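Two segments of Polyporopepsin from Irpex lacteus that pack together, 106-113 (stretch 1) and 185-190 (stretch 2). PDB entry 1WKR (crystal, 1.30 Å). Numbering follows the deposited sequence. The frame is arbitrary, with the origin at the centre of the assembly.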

# COMPACT_ATOMS: atom_id res chain seq x y z
N GLY A 106 -3.22 -8.17 5.51
CA GLY A 106 -4.28 -7.75 4.58
C GLY A 106 -5.20 -6.76 5.25
O GLY A 106 -6.04 -7.11 6.10
N VAL A 107 -5.01 -5.49 4.92
CA VAL A 107 -5.76 -4.36 5.54
C VAL A 107 -6.60 -3.60 4.51
O VAL A 107 -7.15 -2.53 4.81
CB VAL A 107 -4.85 -3.45 6.39
CG1 VAL A 107 -4.51 -4.14 7.72
CG2 VAL A 107 -3.55 -3.07 5.65
N GLY A 108 -6.79 -4.20 3.34
CA GLY A 108 -7.82 -3.80 2.38
C GLY A 108 -9.20 -4.06 2.98
O GLY A 108 -9.36 -4.65 4.07
N PRO A 109 -10.24 -3.64 2.28
CA PRO A 109 -11.63 -3.86 2.75
C PRO A 109 -11.97 -5.34 2.66
O PRO A 109 -11.57 -6.06 1.76
CB PRO A 109 -12.48 -3.04 1.78
CG PRO A 109 -11.48 -2.05 1.20
CD PRO A 109 -10.23 -2.84 1.03
N VAL A 110 -12.80 -5.79 3.63
CA VAL A 110 -13.11 -7.24 3.70
C VAL A 110 -13.75 -7.75 2.45
O VAL A 110 -13.60 -8.99 2.18
CB VAL A 110 -14.01 -7.53 4.95
CG1 VAL A 110 -15.35 -6.86 4.87
CG2 VAL A 110 -14.10 -9.04 5.22
N ASP A 111 -14.43 -6.95 1.64
CA ASP A 111 -15.08 -7.49 0.44
C ASP A 111 -14.14 -8.15 -0.50
O ASP A 111 -14.55 -9.05 -1.31
CB ASP A 111 -15.96 -6.42 -0.25
CG ASP A 111 -15.22 -5.27 -0.87
OD1 ASP A 111 -14.00 -5.14 -0.79
OD2 ASP A 111 -15.85 -4.36 -1.46
N LEU A 112 -12.83 -7.85 -0.50
CA LEU A 112 -11.86 -8.48 -1.40
C LEU A 112 -11.66 -9.95 -1.07
O LEU A 112 -11.15 -10.70 -1.86
CB LEU A 112 -10.52 -7.74 -1.39
CG LEU A 112 -10.56 -6.29 -1.88
CD1 LEU A 112 -9.17 -5.66 -1.75
CD2 LEU A 112 -11.03 -6.17 -3.31
N THR A 113 -11.97 -10.33 0.19
CA THR A 113 -11.80 -11.77 0.61
C THR A 113 -12.84 -12.69 0.03
O THR A 113 -12.63 -13.90 0.07
CB THR A 113 -11.80 -11.90 2.17
OG1 THR A 113 -13.07 -11.56 2.67
CG2 THR A 113 -10.73 -10.99 2.81
N ALA A 185 -12.83 0.09 -8.48
CA ALA A 185 -12.08 0.78 -7.41
C ALA A 185 -12.81 0.76 -6.10
O ALA A 185 -12.18 0.70 -5.03
CB ALA A 185 -11.86 2.24 -7.82
N SER A 186 -14.15 0.75 -6.11
CA SER A 186 -14.97 0.74 -4.90
C SER A 186 -14.76 -0.48 -4.02
O SER A 186 -15.14 -0.40 -2.82
CB SER A 186 -16.44 0.86 -5.28
OG SER A 186 -16.80 -0.31 -6.07
N ALA A 187 -14.20 -1.55 -4.52
CA ALA A 187 -13.96 -2.76 -3.70
C ALA A 187 -12.74 -2.59 -2.84
O ALA A 187 -12.52 -3.35 -1.90
CB ALA A 187 -13.80 -3.96 -4.64
N TYR A 188 -11.82 -1.65 -3.20
CA TYR A 188 -10.55 -1.39 -2.50
C TYR A 188 -10.72 -0.15 -1.70
O TYR A 188 -11.84 0.35 -1.45
CB TYR A 188 -9.45 -1.26 -3.60
CG TYR A 188 -9.29 -2.42 -4.53
CD1 TYR A 188 -10.21 -2.56 -5.65
CD2 TYR A 188 -8.34 -3.40 -4.36
CE1 TYR A 188 -10.09 -3.66 -6.48
CE2 TYR A 188 -8.28 -4.52 -5.20
CZ TYR A 188 -9.14 -4.59 -6.26
OH TYR A 188 -9.10 -5.71 -7.11
N TRP A 189 -9.59 0.43 -1.24
CA TRP A 189 -9.62 1.79 -0.66
C TRP A 189 -9.61 2.74 -1.85
O TRP A 189 -8.58 3.31 -2.23
CB TRP A 189 -8.42 2.01 0.28
CG TRP A 189 -8.66 1.20 1.56
CD1 TRP A 189 -8.09 0.01 1.90
CD2 TRP A 189 -9.57 1.51 2.60
NE1 TRP A 189 -8.58 -0.44 3.13
CE2 TRP A 189 -9.51 0.48 3.55
CE3 TRP A 189 -10.43 2.59 2.83
CZ2 TRP A 189 -10.27 0.49 4.70
CZ3 TRP A 189 -11.16 2.61 3.99
CH2 TRP A 189 -11.09 1.58 4.91
N GLY A 190 -10.79 2.83 -2.49
CA GLY A 190 -10.93 3.54 -3.79
C GLY A 190 -11.43 4.92 -3.59
O GLY A 190 -12.34 5.18 -2.79

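This is a small, mostly apolar contact between two turn-rich segments, in which two aliphatic side chains each cover the face of an aromatic ring and an indole hydrogen bond lies at one end. At that end Trp 189 NE1 donates to Val 107 O over 3.0 Å, at an N-H...O angle of 159°. The carbonyl lies near the plane of the indole, at its edge, which leaves a face free for Pro 109: its CG sits 3.9 Å from the centroid of the five-membered ring of Trp 189, 13° off the normal. One indole thus serves two kinds of contact, polar at its edge and CH-pi over its face.

The face contact recurs at Leu 112, whose CD2 stands 3.8 Å from the centroid of the Tyr 188 ring, 15° off the normal. The same methyl also reaches Ala 187, with CD2 3.8 Å from CB. Within each stretch a backbone hydrogen bond closes a turn: Leu 112 N donates to Pro 109 O at 3.1 Å, and Tyr 188 N to Ala 185 O at 3.0 Å.

Asp 111 is exposed, and its CA-to-CB bond points toward the other stretch. Its OD1 is only 2.6 Å from Ala 187 O, a separation that suggests a protonated acid, although the coordinates do not settle it.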